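Local coordinates for aldose-aldose oxidoreductase (Caulobacter crescentus, PDB 5A04), which probably couples the oxidation of one aldose to the reduction of another through a tightly held NADP(H) cofactor, and binds glucose beside it, at residues T164-P168 with D215-G219; G181-G187 with V240-S244; A10-L14 with A36-G40. All coordinates share one frame; numbering follows the deposited sequence.

Contact 1 of 3, residues T164-P168 with D215-G219. With SO4 (sulfate ion), chain J.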
loop_
_atom_site.group_PDB
_atom_site.type_symbol
_atom_site.label_atom_id
_atom_site.label_comp_id
_atom_site.label_asym_id
_atom_site.label_seq_id
_atom_site.Cartn_x
_atom_site.Cartn_y
_atom_site.Cartn_z
ATOM N N THR A 164 -11.384 -6.386 11.388
ATOM C CA THR A 164 -11.316 -6.154 12.817
ATOM C C THR A 164 -11.854 -7.369 13.534
ATOM O O THR A 164 -13.061 -7.512 13.702
ATOM C CB THR A 164 -12.118 -4.900 13.206
ATOM O OG1 THR A 164 -13.399 -4.950 12.565
ATOM C CG2 THR A 164 -11.400 -3.664 12.726
ATOM N N ILE A 165 -10.959 -8.264 13.942
ATOM C CA ILE A 165 -11.387 -9.521 14.537
ATOM C C ILE A 165 -11.975 -9.270 15.935
ATOM O O ILE A 165 -11.611 -8.305 16.603
ATOM C CB ILE A 165 -10.208 -10.530 14.582
ATOM C CG1 ILE A 165 -10.726 -11.961 14.799
ATOM C CG2 ILE A 165 -9.151 -10.101 15.597
ATOM C CD1 ILE A 165 -9.668 -13.031 14.514
ATOM N N GLY A 166 -12.905 -10.124 16.358
ATOM C CA GLY A 166 -13.649 -9.867 17.584
ATOM C C GLY A 166 -13.297 -10.719 18.793
ATOM O O GLY A 166 -12.373 -10.402 19.548
ATOM N N ASP A 167 -14.047 -11.805 18.974
ATOM C CA ASP A 167 -13.965 -12.641 20.177
ATOM C C ASP A 167 -12.561 -13.196 20.426
ATOM O O ASP A 167 -12.081 -14.012 19.651
ATOM C CB ASP A 167 -14.964 -13.798 20.047
ATOM C CG ASP A 167 -15.080 -14.641 21.312
ATOM O OD1 ASP A 167 -14.289 -14.459 22.260
ATOM O OD2 ASP A 167 -15.984 -15.500 21.351
ATOM N N PRO A 168 -11.919 -12.796 21.538
ATOM C CA PRO A 168 -10.559 -13.251 21.838
ATOM C C PRO A 168 -10.436 -14.771 22.026
ATOM O O PRO A 168 -9.332 -15.302 21.928
ATOM C CB PRO A 168 -10.221 -12.523 23.149
ATOM C CG PRO A 168 -11.157 -11.373 23.210
ATOM C CD PRO A 168 -12.419 -11.849 22.551
ATOM N N ASP A 215 -3.665 -6.010 24.305
ATOM C CA ASP A 215 -4.975 -6.300 23.737
ATOM C C ASP A 215 -5.328 -7.753 24.040
ATOM O O ASP A 215 -4.533 -8.657 23.777
ATOM C CB ASP A 215 -4.965 -6.026 22.226
ATOM C CG ASP A 215 -6.353 -5.997 21.609
ATOM O OD1 ASP A 215 -7.156 -6.925 21.843
ATOM O OD2 ASP A 215 -6.622 -5.041 20.845
ATOM N N PRO A 216 -6.513 -7.992 24.621
ATOM C CA PRO A 216 -6.910 -9.357 24.978
ATOM C C PRO A 216 -6.986 -10.304 23.776
ATOM O O PRO A 216 -6.988 -11.516 23.952
ATOM C CB PRO A 216 -8.297 -9.176 25.616
ATOM C CG PRO A 216 -8.683 -7.766 25.381
ATOM C CD PRO A 216 -7.451 -6.981 25.135
ATOM N N ARG A 217 -7.051 -9.754 22.568
ATOM C CA ARG A 217 -7.110 -10.591 21.371
ATOM C C ARG A 217 -5.747 -11.177 20.998
ATOM O O ARG A 217 -5.670 -12.193 20.307
ATOM C CB ARG A 217 -7.629 -9.784 20.180
ATOM C CG ARG A 217 -9.079 -9.375 20.272
ATOM C CD ARG A 217 -9.436 -8.451 19.101
ATOM N NE ARG A 217 -8.794 -7.145 19.223
ATOM C CZ ARG A 217 -8.798 -6.200 18.281
ATOM N NH1 ARG A 217 -9.417 -6.398 17.121
ATOM N NH2 ARG A 217 -8.178 -5.041 18.503
ATOM N N PHE A 218 -4.675 -10.514 21.424
ATOM C CA PHE A 218 -3.379 -10.749 20.790
ATOM C C PHE A 218 -2.290 -11.211 21.764
ATOM O O PHE A 218 -1.149 -10.769 21.683
ATOM C CB PHE A 218 -2.928 -9.476 20.059
ATOM C CG PHE A 218 -3.906 -8.992 19.005
ATOM C CD1 PHE A 218 -4.356 -9.842 18.008
ATOM C CD2 PHE A 218 -4.371 -7.682 19.022
ATOM C CE1 PHE A 218 -5.259 -9.396 17.037
ATOM C CE2 PHE A 218 -5.274 -7.228 18.070
ATOM C CZ PHE A 218 -5.717 -8.081 17.070
ATOM N N GLY A 219 -2.647 -12.112 22.673
ATOM C CA GLY A 219 -1.671 -12.689 23.576
ATOM C C GLY A 219 -0.804 -13.724 22.879
ATOM O O GLY A 219 0.321 -13.994 23.313
HETATM S S SO4 J . -15.758 -12.090 15.221
HETATM O O1 SO4 J . -14.329 -12.210 14.926
HETATM O O2 SO4 J . -16.171 -10.702 14.994
HETATM O O3 SO4 J . -16.504 -12.976 14.331
HETATM O O4 SO4 J . -16.026 -12.453 16.620
#
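Arg217 lays its aliphatic chain along the backbone of Ile165 and Gly166, its CG 3.5 Å from Gly166 O, while the guanidinium group runs on to the carbonyl of Ile165. The setting is a type I beta turn, Asp215 to Phe218, which also contains an Asx turn: Asp215 OD1 accepts from the backbone N of Arg217. This turn, in the loop between strands 204-210 and 224-230 of the C-terminal alpha/beta domain, packs against the loop that follows strand 156-162.

Asp215 fixes how the arginine lies. NE and NH2 grip the carboxylate side-on, one nitrogen to each oxygen, and the salt bridge from NH2 to OD2 is 2.8 Å long. OD1 thus takes two donors, NE on its syn side and the backbone N on its anti side. With a bend at chi3 (-70°), the guanidinium turns NH1 toward the other loop, where it donates to Ile165 O, lying in that carbonyl's plane. CE2 of Phe218 lies 3.4 Å above the guanidinium plane, toward its rim. CG2 of Ile165 fills in beside this pair, 3.9 Å from CD of Arg217 and 4.2 Å from CE1 of Phe218.

Farther out, Pro168 leans over the turn, with its CB 3.5 Å from Pro216 O. The side of the 164-168 loop away from the turn holds a sulfate ion, probably from the crystallisation liquor, which Gln170 also binds: Gly166 N donates to its O1, and Asp167 N reaches its O4 at 3.1 Å in a nearly straight bond (175°).

Contact 2 of 3, residues G181-G187 with V240-S244; sequences GSLMDIG and VSAYS. With BGC (beta-D-glucopyranose), chain H.
Tyr243 reaches across the first turn of helix 182-198, which packs across the large mixed sheet of the C-terminal alpha/beta domain, and its side chain can be followed from just past the end of strand 236-242. Its CB lies against CE1 of Phe218, in the neighbouring loop. At CG the ring meets CB of Ser182, 3.8 Å away, and the same CB makes a CH-pi contact over the ring face, 15° off the normal. Ser182 CA sits over the ring centre and Ser182 N over the same face, 3.4 Å from CE2, which also comes within 3.6 Å of C of the N-cap residue Gly181. At CE1, Ile186 CG2 approaches obliquely, to 4.1 Å. At the tip, OH comes to 3.1 Å from CB of Asp185, and OD2 of that aspartate lies at the ring edge, near its plane.

A second, polar join lies beside it. Ser241 points at the helix and its OG donates to Ser182 OG over 2.7 Å; Ser182 OG in turn donates to Asp223 O. Gly187, with no side chain, lets the helix backbone come close: its CA is 3.1 Å from Ser241 OG.

Asp185 carries the contact into the glucose pocket, beside the NADPH. Its CG stands anti to the backbone N (chi1 -176°), which sends the carboxylate past the tyrosine tip to the glucose: O2 of the sugar donates to OD1 at 2.7 Å and O3 donates to OD2. Arg172 forms a salt bridge with OD1 and also binds the sugar, as do Lys104 and Tyr189. The chemistry implies a division of labour: tyrosine and serines fix the helix start on the strand, and the carboxylate of Asp185, carried by the helix, presents one oxygen to each of two adjacent sugar hydroxyls.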
loop_
_atom_site.group_PDB
_atom_site.type_symbol
_atom_site.label_atom_id
_atom_site.label_comp_id
_atom_site.label_asym_id
_atom_site.label_seq_id
_atom_site.Cartn_x
_atom_site.Cartn_y
_atom_site.Cartn_z
ATOM N N GLY A 181 -1.210 -15.541 13.229
ATOM C CA GLY A 181 -2.240 -14.519 13.322
ATOM C C GLY A 181 -2.788 -14.075 11.979
ATOM O O GLY A 181 -3.096 -14.909 11.119
ATOM N N SER A 182 -2.906 -12.760 11.790
ATOM C CA SER A 182 -3.539 -12.217 10.580
ATOM C C SER A 182 -2.942 -12.739 9.270
ATOM O O SER A 182 -3.664 -12.944 8.302
ATOM C CB SER A 182 -3.478 -10.683 10.588
ATOM O OG SER A 182 -2.159 -10.221 10.311
ATOM N N LEU A 183 -1.633 -12.974 9.233
ATOM C CA LEU A 183 -1.012 -13.425 7.995
ATOM C C LEU A 183 -1.548 -14.782 7.566
ATOM O O LEU A 183 -1.710 -15.043 6.381
ATOM C CB LEU A 183 0.508 -13.495 8.151
ATOM C CG LEU A 183 1.301 -13.924 6.909
ATOM C CD1 LEU A 183 0.934 -13.045 5.699
ATOM C CD2 LEU A 183 2.806 -13.868 7.196
ATOM N N MET A 184 -1.797 -15.656 8.537
ATOM C CA MET A 184 -2.280 -16.992 8.220
ATOM C C MET A 184 -3.711 -16.917 7.688
ATOM O O MET A 184 -4.075 -17.660 6.775
ATOM C CB MET A 184 -2.187 -17.898 9.457
ATOM C CG MET A 184 -0.763 -18.300 9.814
ATOM S SD MET A 184 0.005 -19.280 8.511
ATOM C CE MET A 184 -0.797 -20.844 8.757
ATOM N N ASP A 185 -4.492 -15.965 8.189
ATOM C CA ASP A 185 -5.923 -15.952 7.902
ATOM C C ASP A 185 -6.347 -15.068 6.745
ATOM O O ASP A 185 -7.166 -15.467 5.913
ATOM C CB ASP A 185 -6.698 -15.508 9.138
ATOM C CG ASP A 185 -8.194 -15.582 8.926
ATOM O OD1 ASP A 185 -8.719 -16.717 8.832
ATOM O OD2 ASP A 185 -8.834 -14.513 8.825
ATOM N N ILE A 186 -5.841 -13.844 6.732
ATOM C CA ILE A 186 -6.367 -12.843 5.823
ATOM C C ILE A 186 -5.227 -12.215 5.015
ATOM O O ILE A 186 -5.377 -11.913 3.824
ATOM C CB ILE A 186 -7.200 -11.772 6.616
ATOM C CG1 ILE A 186 -7.759 -10.720 5.673
ATOM C CG2 ILE A 186 -6.404 -11.154 7.763
ATOM C CD1 ILE A 186 -8.680 -11.317 4.634
ATOM N N GLY A 187 -4.068 -12.056 5.641
ATOM C CA GLY A 187 -2.908 -11.532 4.936
ATOM C C GLY A 187 -2.466 -12.427 3.793
ATOM O O GLY A 187 -1.896 -11.961 2.801
ATOM N N VAL A 240 -0.320 -5.297 3.114
ATOM C CA VAL A 240 -0.800 -5.198 4.489
ATOM C C VAL A 240 -1.543 -6.470 4.901
ATOM O O VAL A 240 -2.338 -6.999 4.126
ATOM C CB VAL A 240 -1.731 -3.974 4.673
ATOM C CG1 VAL A 240 -2.573 -4.102 5.947
ATOM C CG2 VAL A 240 -0.907 -2.677 4.681
ATOM N N SER A 241 -1.268 -6.942 6.119
ATOM C CA SER A 241 -2.030 -8.008 6.778
ATOM C C SER A 241 -2.407 -7.512 8.167
ATOM O O SER A 241 -1.516 -7.125 8.931
ATOM C CB SER A 241 -1.190 -9.291 6.886
ATOM O OG SER A 241 -1.906 -10.301 7.576
ATOM N N ALA A 242 -3.700 -7.507 8.511
ATOM C CA ALA A 242 -4.099 -6.894 9.777
ATOM C C ALA A 242 -5.336 -7.542 10.402
ATOM O O ALA A 242 -6.220 -8.031 9.704
ATOM C CB ALA A 242 -4.349 -5.389 9.571
ATOM N N TYR A 243 -5.383 -7.515 11.728
ATOM C CA TYR A 243 -6.542 -7.970 12.482
ATOM C C TYR A 243 -7.207 -6.803 13.228
ATOM O O TYR A 243 -8.099 -7.019 14.050
ATOM C CB TYR A 243 -6.131 -9.058 13.482
ATOM C CG TYR A 243 -6.341 -10.504 13.047
ATOM C CD1 TYR A 243 -7.190 -10.839 12.000
ATOM C CD2 TYR A 243 -5.699 -11.540 13.723
ATOM C CE1 TYR A 243 -7.395 -12.170 11.640
ATOM C CE2 TYR A 243 -5.897 -12.865 13.374
ATOM C CZ TYR A 243 -6.740 -13.182 12.335
ATOM O OH TYR A 243 -6.925 -14.508 12.015
ATOM N N SER A 244 -6.751 -5.578 12.980
ATOM C CA SER A 244 -7.284 -4.413 13.699
ATOM C C SER A 244 -7.793 -3.304 12.772
ATOM O O SER A 244 -8.189 -2.240 13.244
ATOM C CB SER A 244 -6.231 -3.843 14.667
ATOM O OG SER A 244 -5.039 -3.446 13.993
HETATM C C2 BGC H . -10.861 -15.693 6.259
HETATM C C3 BGC H . -12.004 -15.006 7.019
HETATM C C4 BGC H . -12.356 -13.706 6.358
HETATM C C5 BGC H . -12.609 -13.893 4.871
HETATM C C6 BGC H . -12.742 -12.502 4.198
HETATM C C1 BGC H . -11.319 -15.836 4.877
HETATM O O1 BGC H . -10.369 -16.594 4.129
HETATM O O2 BGC H . -10.599 -16.954 6.863
HETATM O O3 BGC H . -11.553 -14.795 8.348
HETATM O O4 BGC H . -13.509 -13.157 6.978
HETATM O O5 BGC H . -11.528 -14.562 4.261
HETATM O O6 BGC H . -13.171 -12.641 2.837
#

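Contact 3 of 3, residues A10-L14 with A36-G40; sequences AILGL and ALVSG. With NDP (NADPH dihydro-nicotinamide-adenine-dinucleotide phosphate), chain G.
Ile11 and its neighbours on strand 7-12 pair in parallel with strand 32-38, the two strands of the first beta-alpha-beta unit of the Rossmann fold. Ile11 N donates to Ala36 O, Val38 N returns the bond to Ile11 O at 2.9 Å, and Gly13 N reaches Val38 O in a nearly straight bond (171°). Both polar atoms of Ile11 and of Val38 are therefore satisfied across the pair, whereas Ala10 and Leu12 turn theirs to strand 76-79 and Ile80 just after it.

Ala10, Ala36, Leu12 and Val38 share one face, where Leu12 CG lies 3.7 Å from Val38 CB. On the other face are Ile11 and Leu37, and CD2 of Leu37 meets CD2 of Leu14 at 4.1 Å, the two leucines crossing at about a right angle.

Beyond the strand ends, the donors turn to NADPH. Gly13, at a positive phi (97°) where a CB would jam against the preceding carbonyl O, is consistent with the first glycine of the Rossmann glycine-rich turn. The next amide, Leu14 N, donates to O3X of the 2'-phosphate at 2.8 Å. Ser39 OG also bonds O3X, but 2.4 Å is implausibly short and the exact length doubtful; it accepts from Thr41 N as well. This phosphate distinguishes NADPH from NADH. A second phosphate oxygen, O1X, receives the backbone N of Gly40 at 3.0 Å.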
loop_
_atom_site.group_PDB
_atom_site.type_symbol
_atom_site.label_atom_id
_atom_site.label_comp_id
_atom_site.label_asym_id
_atom_site.label_seq_id
_atom_site.Cartn_x
_atom_site.Cartn_y
_atom_site.Cartn_z
ATOM N N ALA A 10 -17.835 -34.786 0.432
ATOM C CA ALA A 10 -18.045 -34.811 1.865
ATOM C C ALA A 10 -17.520 -33.495 2.433
ATOM O O ALA A 10 -16.366 -33.149 2.213
ATOM C CB ALA A 10 -17.322 -36.017 2.513
ATOM N N ILE A 11 -18.371 -32.746 3.126
ATOM C CA ILE A 11 -17.937 -31.510 3.773
ATOM C C ILE A 11 -17.532 -31.830 5.210
ATOM O O ILE A 11 -18.311 -32.407 5.980
ATOM C CB ILE A 11 -19.042 -30.427 3.745
ATOM C CG1 ILE A 11 -19.483 -30.150 2.299
ATOM C CG2 ILE A 11 -18.551 -29.136 4.404
ATOM C CD1 ILE A 11 -18.363 -29.693 1.366
ATOM N N LEU A 12 -16.293 -31.486 5.562
ATOM C CA LEU A 12 -15.743 -31.859 6.856
ATOM C C LEU A 12 -15.440 -30.601 7.664
ATOM O O LEU A 12 -14.615 -29.783 7.260
ATOM C CB LEU A 12 -14.483 -32.723 6.662
ATOM C CG LEU A 12 -13.880 -33.388 7.907
ATOM C CD1 LEU A 12 -13.051 -34.612 7.482
ATOM C CD2 LEU A 12 -13.003 -32.419 8.678
ATOM N N GLY A 13 -16.112 -30.464 8.807
ATOM C CA GLY A 13 -15.991 -29.287 9.664
ATOM C C GLY A 13 -17.129 -28.321 9.387
ATOM O O GLY A 13 -16.999 -27.429 8.550
ATOM N N LEU A 14 -18.251 -28.502 10.079
ATOM C CA LEU A 14 -19.475 -27.762 9.749
ATOM C C LEU A 14 -19.553 -26.436 10.526
ATOM O O LEU A 14 -20.456 -26.200 11.354
ATOM C CB LEU A 14 -20.705 -28.644 10.003
ATOM C CG LEU A 14 -20.697 -29.992 9.256
ATOM C CD1 LEU A 14 -21.991 -30.783 9.473
ATOM C CD2 LEU A 14 -20.424 -29.818 7.746
ATOM N N ALA A 36 -22.037 -36.120 1.531
ATOM C CA ALA A 36 -21.820 -36.562 2.909
ATOM C C ALA A 36 -21.410 -35.410 3.818
ATOM O O ALA A 36 -20.954 -34.361 3.351
ATOM C CB ALA A 36 -20.767 -37.676 2.950
ATOM N N LEU A 37 -21.584 -35.621 5.123
ATOM C CA LEU A 37 -21.224 -34.646 6.137
ATOM C C LEU A 37 -20.313 -35.288 7.179
ATOM O O LEU A 37 -20.541 -36.433 7.594
ATOM C CB LEU A 37 -22.472 -34.087 6.826
ATOM C CG LEU A 37 -23.459 -33.390 5.888
ATOM C CD1 LEU A 37 -24.759 -33.145 6.638
ATOM C CD2 LEU A 37 -22.878 -32.092 5.373
ATOM N N VAL A 38 -19.285 -34.552 7.589
ATOM C CA VAL A 38 -18.380 -35.013 8.641
ATOM C C VAL A 38 -18.255 -33.925 9.694
ATOM O O VAL A 38 -17.879 -32.799 9.378
ATOM C CB VAL A 38 -16.990 -35.356 8.086
ATOM C CG1 VAL A 38 -16.146 -36.028 9.174
ATOM C CG2 VAL A 38 -17.105 -36.246 6.874
ATOM N N SER A 39 -18.588 -34.256 10.942
ATOM C CA SER A 39 -18.691 -33.257 12.000
ATOM C C SER A 39 -18.363 -33.829 13.368
ATOM O O SER A 39 -18.674 -34.984 13.645
ATOM C CB SER A 39 -20.106 -32.658 12.048
ATOM O OG SER A 39 -20.188 -31.656 13.059
ATOM N N GLY A 40 -17.774 -32.999 14.225
ATOM C CA GLY A 40 -17.564 -33.362 15.623
ATOM C C GLY A 40 -18.743 -32.985 16.513
ATOM O O GLY A 40 -18.701 -33.145 17.734
HETATM P PA NDP G . -15.465 -21.952 12.244
HETATM O O1A NDP G . -14.872 -21.849 13.606
HETATM O O2A NDP G . -16.665 -21.110 11.909
HETATM O O5B NDP G . -15.838 -23.516 11.898
HETATM C C5B NDP G . -14.741 -24.327 12.208
HETATM C C4B NDP G . -15.316 -25.746 12.324
HETATM O O4B NDP G . -14.270 -26.719 12.335
HETATM C C3B NDP G . -16.084 -25.890 13.658
HETATM O O3B NDP G . -17.405 -25.467 13.532
HETATM C C2B NDP G . -16.090 -27.415 13.817
HETATM O O2B NDP G . -16.994 -27.994 13.074
HETATM C C1B NDP G . -14.694 -27.789 13.157
HETATM N N9A NDP G . -13.665 -28.086 14.158
HETATM C C8A NDP G . -12.976 -29.284 14.316
HETATM N N7A NDP G . -12.107 -29.260 15.345
HETATM C C5A NDP G . -12.241 -27.977 15.884
HETATM C C6A NDP G . -11.608 -27.335 16.964
HETATM N N6A NDP G . -10.657 -28.001 17.705
HETATM N N1A NDP G . -11.911 -26.046 17.308
HETATM C C2A NDP G . -12.874 -25.443 16.515
HETATM N N3A NDP G . -13.550 -25.918 15.463
HETATM C C4A NDP G . -13.215 -27.221 15.159
HETATM O O3 NDP G . -14.166 -21.517 11.306
HETATM P PN NDP G . -14.496 -21.022 9.791
HETATM O O1N NDP G . -15.413 -21.921 9.066
HETATM O O2N NDP G . -14.489 -19.516 9.650
HETATM O O5D NDP G . -12.926 -21.355 9.073
HETATM C C5D NDP G . -12.644 -22.723 8.970
HETATM C C4D NDP G . -11.571 -22.882 7.857
HETATM O O4D NDP G . -12.074 -22.251 6.640
HETATM C C3D NDP G . -10.242 -22.116 8.214
HETATM O O3D NDP G . -9.112 -22.833 7.684
HETATM C C2D NDP G . -10.385 -20.795 7.473
HETATM O O2D NDP G . -9.133 -20.269 7.066
HETATM C C1D NDP G . -11.166 -21.268 6.197
HETATM N N1N NDP G . -11.977 -20.172 5.662
HETATM C C2N NDP G . -11.874 -19.823 4.325
HETATM C C3N NDP G . -12.657 -18.816 3.837
HETATM C C7N NDP G . -12.549 -18.441 2.428
HETATM O O7N NDP G . -13.110 -17.429 1.969
HETATM N N7N NDP G . -11.804 -19.244 1.570
HETATM C C4N NDP G . -13.624 -18.069 4.688
HETATM C C5N NDP G . -13.627 -18.486 6.098
HETATM C C6N NDP G . -12.853 -19.481 6.528
HETATM P P2B NDP G . -17.863 -29.321 13.750
HETATM O O1X NDP G . -16.718 -30.202 14.193
HETATM O O2X NDP G . -18.609 -28.597 14.828
HETATM O O3X NDP G . -18.679 -29.814 12.557
#

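How the contacts relate
Contacts 2 and 3 are buried, while contact 1 lies partly at the surface, its centre about 22 Å from the centre of the chain. Contacts 1 and 2 belong to the same C-terminal domain and touch directly: Ile165 N probably bonds to Tyr243 O, tying the loop after strand 156-162 to the residue just after strand 236-242. Contact 3 stands apart in the Rossmann domain, its centre about 26 Å from that of contact 2. Chemistry follows place. Outside, an arginine, held by an aspartate of its own turn, reaches a backbone carbonyl of the other loop; at the sugar pocket, an aromatic face, serine hydroxyls and a carboxylate work together; between Rossmann strands, backbone bonds and aliphatic packing suffice.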